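Local coordinates for protein UDP-L-Rhamnose Synthase (Acanthamoeba polyphaga mimivirus, PDB 7JID) that probably makes UDP-L-rhamnose as an NADP-dependent oxidoreductase with a Rossmann-type fold, binding NADP and the UDP-rhamnose nucleotide sugar side by side, at residues 70-73 with 74-77; 135-138 with 139-142. All blocks are in the same frame, centred on the assembly; numbering follows the deposited sequence.

Contact 1 (70-73 with 74-77). With AWU ([[(2~{R},3~{S},4~{R},5~{R})-5-[2,4-bis(oxidanylidene)pyrimidin-1-yl]-3,4-bis(oxidanyl)oxolan-2-yl]methoxy-oxidanyl-phosphoryl] [(2~{R},3~{R},4~{R},5~{R},6~{S})-6-methyl-3,4,5-tris(oxidanyl)oxan-2-yl] hydrogen phosphate), chain C.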
# COMPACT_ATOMS: atom_id res chain seq x y z
N ILE A 70 10.27 4.48 14.15
CA ILE A 70 9.33 4.62 13.02
C ILE A 70 9.02 6.08 12.77
O ILE A 70 8.43 6.37 11.72
CB ILE A 70 8.05 3.81 13.26
CG1 ILE A 70 7.30 4.28 14.53
CG2 ILE A 70 8.39 2.33 13.26
CD1 ILE A 70 5.84 3.89 14.57
N ASP A 71 9.48 7.00 13.62
CA ASP A 71 9.30 8.43 13.30
C ASP A 71 9.97 8.77 11.96
O ASP A 71 9.59 9.75 11.31
CB ASP A 71 9.88 9.28 14.43
CG ASP A 71 8.90 9.49 15.56
OD1 ASP A 71 7.84 8.87 15.51
OD2 ASP A 71 9.17 10.41 16.40
N TYR A 72 10.95 7.97 11.57
CA TYR A 72 11.76 8.14 10.34
C TYR A 72 10.77 8.27 9.18
O TYR A 72 11.00 9.06 8.24
CB TYR A 72 12.69 6.95 10.16
CG TYR A 72 13.32 6.86 8.79
CD1 TYR A 72 12.87 5.95 7.84
CD2 TYR A 72 14.36 7.69 8.47
CE1 TYR A 72 13.41 5.91 6.57
CE2 TYR A 72 14.93 7.64 7.21
CZ TYR A 72 14.49 6.73 6.27
OH TYR A 72 15.07 6.74 5.02
N LEU A 73 9.69 7.47 9.17
CA LEU A 73 8.76 7.40 8.01
C LEU A 73 7.84 8.61 7.90
O LEU A 73 7.16 8.70 6.89
CB LEU A 73 7.91 6.13 8.05
CG LEU A 73 8.72 4.84 8.11
CD1 LEU A 73 7.84 3.67 8.52
CD2 LEU A 73 9.37 4.60 6.76
N GLU A 74 7.82 9.51 8.89
CA GLU A 74 6.88 10.66 8.86
C GLU A 74 7.46 11.82 8.02
O GLU A 74 6.68 12.71 7.66
CB GLU A 74 6.54 11.09 10.28
CG GLU A 74 5.95 9.96 11.13
CD GLU A 74 4.67 9.36 10.57
OE1 GLU A 74 4.07 9.99 9.66
OE2 GLU A 74 4.25 8.28 11.05
N GLN A 75 8.75 11.76 7.69
CA GLN A 75 9.45 12.82 6.91
C GLN A 75 8.94 12.86 5.47
O GLN A 75 8.70 11.78 4.86
CB GLN A 75 10.94 12.57 6.84
CG GLN A 75 11.62 12.31 8.16
CD GLN A 75 13.08 12.08 7.91
OE1 GLN A 75 13.84 13.03 7.69
NE2 GLN A 75 13.48 10.81 7.87
N SER A 76 8.80 14.05 4.89
CA SER A 76 8.46 14.23 3.45
C SER A 76 9.43 13.42 2.59
O SER A 76 10.63 13.44 2.86
CB SER A 76 8.46 15.68 3.06
OG SER A 76 7.77 15.82 1.83
N GLY A 77 8.91 12.61 1.67
CA GLY A 77 9.75 11.80 0.76
C GLY A 77 9.94 10.39 1.25
O GLY A 77 10.55 9.60 0.50
PA AWU C . 9.97 3.53 19.94
O1A AWU C . 9.58 4.83 19.34
O2A AWU C . 11.39 3.36 20.44
O3A AWU C . 9.89 2.20 19.00
PB AWU C . 8.95 1.99 17.66
O1B AWU C . 7.45 2.33 17.86
O2B AWU C . 9.70 2.60 16.45
O3B AWU C . 9.03 0.40 17.62
C5' AWU C . 8.25 -1.87 14.90
O5' AWU C . 8.95 -1.11 15.87
C4' AWU C . 7.47 -2.98 15.59
O4' AWU C . 6.60 -3.67 14.67
C3' AWU C . 6.63 -2.37 16.67
O3' AWU C . 6.15 -3.42 17.47
C2' AWU C . 7.41 -1.47 17.61
C1' AWU C . 8.25 -0.51 16.88
N1 AWU C . 8.72 5.67 24.50
C2 AWU C . 8.82 6.31 25.73
O2 AWU C . 8.39 5.75 26.76
N3 AWU C . 9.54 7.48 25.80
C4 AWU C . 10.00 8.10 24.68
O4 AWU C . 10.68 9.18 24.84
C5 AWU C . 9.91 7.45 23.45
C6 AWU C . 9.17 6.28 23.35
C1C AWU C . 7.97 4.39 24.38
C2C AWU C . 6.93 4.30 23.27
C3C AWU C . 6.91 2.78 22.97
C4C AWU C . 8.34 2.41 23.24
C5C AWU C . 9.18 2.12 22.02
C6' AWU C . 9.33 -2.41 13.97
O2' AWU C . 8.34 -2.27 18.31
O2C AWU C . 5.69 4.74 23.78
O3C AWU C . 6.13 2.08 23.92
O4C AWU C . 8.97 3.51 23.90
O5C AWU C . 8.98 3.23 21.12
O HOH W 1 5.61 6.04 11.20
O HOH W 2 5.52 10.82 5.17
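The Tyr72 ring and the Gln75 carboxamide meet at a slant, with their planes 66° apart. Gln75 NE2 approaches the ring obliquely, 3.3 Å from Tyr72 CD2. What fixes the amide is the backbone: NE2 donates to Tyr72 O at 3.1 Å, on a lone pair in the carbonyl plane, and the acceptor lies almost in the amide plane too. The Gln75 chain, fully extended beyond CG (chi2 180°), reaches back along the turn and lays its CG beside the same oxygen. At the far end of the Tyr72 ring, the hydroxyl bonds to Glu81.

The Glu74 chain bends at chi2 (-60°), which brings its carboxylate back toward the start of the turn. A water donates to Glu74 OE2 at 2.6 Å and to Ile70 O at 2.9 Å, bridging the start of the turn to its end, while OE2 also accepts from Ser138 N. The Asp71 carboxylate is held by Lys254 N and a salt bridge to Arg257. Two successive i to i+3 bonds, Leu73 N to Ile70 O and Glu74 N to Asp71 O (both 3.0 Å), mark this as 3-10 helix. At its N-terminal end, Ile70 N gives a nearly straight bond to the diphosphate oxygen O2B of the bound UDP-rhamnose, and Ile70 CG1 and CG2 each pack at 3.5 Å from that oxygen.

The short helix lies in the long connection between strand 54-57 and helix 79-99. Leu73 packs on Asn82 and Asn86 of that helix and on Tyr139 of helix 138-150.

Contact 2 (135-138 with 139-142). With AWU ([[(2~{R},3~{S},4~{R},5~{R})-5-[2,4-bis(oxidanylidene)pyrimidin-1-yl]-3,4-bis(oxidanyl)oxolan-2-yl]methoxy-oxidanyl-phosphoryl] [(2~{R},3~{R},4~{R},5~{R},6~{S})-6-methyl-3,4,5-tris(oxidanyl)oxan-2-yl] hydrogen phosphate), chain C.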
# COMPACT_ATOMS: atom_id res chain seq x y z
N PHE A 135 -4.32 3.97 13.63
CA PHE A 135 -3.89 4.68 12.41
C PHE A 135 -2.98 5.84 12.76
O PHE A 135 -2.87 6.74 11.94
CB PHE A 135 -5.10 5.06 11.56
CG PHE A 135 -6.07 3.94 11.34
CD1 PHE A 135 -5.78 2.92 10.44
CD2 PHE A 135 -7.32 3.93 11.96
CE1 PHE A 135 -6.69 1.89 10.22
CE2 PHE A 135 -8.22 2.88 11.73
CZ PHE A 135 -7.91 1.87 10.85
N GLY A 136 -2.35 5.81 13.94
CA GLY A 136 -1.66 7.00 14.48
C GLY A 136 -0.20 7.13 14.10
O GLY A 136 0.47 8.12 14.54
N SER A 137 0.36 6.20 13.32
CA SER A 137 1.70 6.37 12.72
C SER A 137 1.57 5.93 11.25
O SER A 137 0.75 5.03 10.93
CB SER A 137 2.78 5.62 13.43
OG SER A 137 2.57 4.21 13.30
N SER A 138 2.41 6.45 10.38
CA SER A 138 2.42 6.05 8.96
C SER A 138 2.84 4.58 8.84
O SER A 138 2.24 3.83 8.01
CB SER A 138 3.27 6.97 8.14
OG SER A 138 2.64 8.27 8.09
N TYR A 139 3.77 4.17 9.70
CA TYR A 139 4.21 2.74 9.82
C TYR A 139 3.00 1.86 10.08
O TYR A 139 2.73 0.85 9.40
CB TYR A 139 5.18 2.55 10.97
CG TYR A 139 5.56 1.11 11.23
CD1 TYR A 139 6.49 0.45 10.43
CD2 TYR A 139 5.03 0.43 12.31
CE1 TYR A 139 6.83 -0.87 10.68
CE2 TYR A 139 5.38 -0.89 12.58
CZ TYR A 139 6.30 -1.53 11.77
OH TYR A 139 6.64 -2.84 12.05
N SER A 140 2.22 2.22 11.11
CA SER A 140 1.11 1.37 11.57
C SER A 140 0.05 1.32 10.48
O SER A 140 -0.56 0.25 10.22
CB SER A 140 0.54 1.80 12.89
OG SER A 140 1.44 1.48 13.94
N VAL A 141 -0.15 2.43 9.79
CA VAL A 141 -1.16 2.51 8.70
C VAL A 141 -0.79 1.55 7.58
O VAL A 141 -1.61 0.70 7.20
CB VAL A 141 -1.29 3.94 8.18
CG1 VAL A 141 -2.16 3.91 6.93
CG2 VAL A 141 -1.91 4.82 9.25
N VAL A 142 0.43 1.64 7.10
CA VAL A 142 0.89 0.81 5.96
C VAL A 142 0.90 -0.66 6.39
O VAL A 142 0.38 -1.51 5.66
CB VAL A 142 2.25 1.29 5.43
CG1 VAL A 142 2.83 0.28 4.43
CG2 VAL A 142 2.10 2.65 4.80
PA AWU C . 9.97 3.53 19.94
O1A AWU C . 9.58 4.83 19.34
O2A AWU C . 11.39 3.36 20.44
O3A AWU C . 9.89 2.20 19.00
PB AWU C . 8.95 1.99 17.66
O1B AWU C . 7.45 2.33 17.86
O2B AWU C . 9.70 2.60 16.45
O3B AWU C . 9.03 0.40 17.62
C5' AWU C . 8.25 -1.87 14.90
O5' AWU C . 8.95 -1.11 15.87
C4' AWU C . 7.47 -2.98 15.59
O4' AWU C . 6.60 -3.67 14.67
C3' AWU C . 6.63 -2.37 16.67
O3' AWU C . 6.15 -3.42 17.47
C2' AWU C . 7.41 -1.47 17.61
C1' AWU C . 8.25 -0.51 16.88
N1 AWU C . 8.72 5.67 24.50
C2 AWU C . 8.82 6.31 25.73
O2 AWU C . 8.39 5.75 26.76
N3 AWU C . 9.54 7.48 25.80
C4 AWU C . 10.00 8.10 24.68
O4 AWU C . 10.68 9.18 24.84
C5 AWU C . 9.91 7.45 23.45
C6 AWU C . 9.17 6.28 23.35
C1C AWU C . 7.97 4.39 24.38
C2C AWU C . 6.93 4.30 23.27
C3C AWU C . 6.91 2.78 22.97
C4C AWU C . 8.34 2.41 23.24
C5C AWU C . 9.18 2.12 22.02
C6' AWU C . 9.33 -2.41 13.97
O2' AWU C . 8.34 -2.27 18.31
O2C AWU C . 5.69 4.74 23.78
O3C AWU C . 6.13 2.08 23.92
O4C AWU C . 8.97 3.51 23.90
O5C AWU C . 8.98 3.23 21.12
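Ser137 caps the helix that carries Tyr139: its OG accepts from Ser140 N at 3.0 Å with an N-H...O angle of 151°. With chi1 at 66°, Ser137 OG is held between its own backbone N and carbonyl carbon, and from there it turns onto the amide of Ser140, the third residue of the helix (N3). The next two amides are met by ordinary i to i+4 bonds, Val141 N to Ser137 O and Val142 N to Ser138 O, each 3.0 Å long. Three consecutive N-H groups near the helix start, Ser140 to Val142, are thereby satisfied, one by a side chain and two by carbonyls. Ser138 O takes a further, weak bond from Asn82, and Ser140 OG is bonded to Cys111 O.

Ahead of the cap, the chain folds so that Val141 CG2 sits 3.4 Å from Phe135 O and 3.9 Å from Phe135 CB, at the edge of the phenyl ring and near its plane. The Tyr139 side chain leads instead to the ligand: its CG lies anti to the backbone N (chi1 174°), which carries the phenol to the rhamnose, where OH and the sugar hydroxyl O4' share a 2.7 Å hydrogen bond; O4' lies at the ring edge, near its plane. NADP touches the same tyrosine. Tyr139 and Lys143 fit the YxxxK motif of extended short-chain dehydrogenases/reductases, consistent with the tyrosine acting as proton donor to O4' when a 4-keto sugar is reduced.

The capped turn follows strand 103-109 and opens helix 138-150, which packs against helix 79-99 through Val142 on Asn82, Asn86 and Leu87. At the subunit interface, Phe135 and Val141 meet Val80 of the second subunit, and Ser138 and Val142 its Leu79.

How the contacts relate
From the N terminus, the chain leaves strand 54-57 and makes the 3-10 turn of contact 1 before entering helix 79-99. It then runs through strand 103-109 to the helix start of contact 2. Each contact closes only a local turn, and the two follow in series without nesting or crossing. In space their centres are about 11 Å apart and the turns touch: Ile70 CG2 packs 3.7 Å from Tyr139 CG, and Ile70 CD1 lies 3.5 Å from Ser137 OG. Together they join two successive strand-to-helix connections of the Rossmann-type sheet beside the UDP-rhamnose, contact 1 at the diphosphate and contact 2 at the sugar.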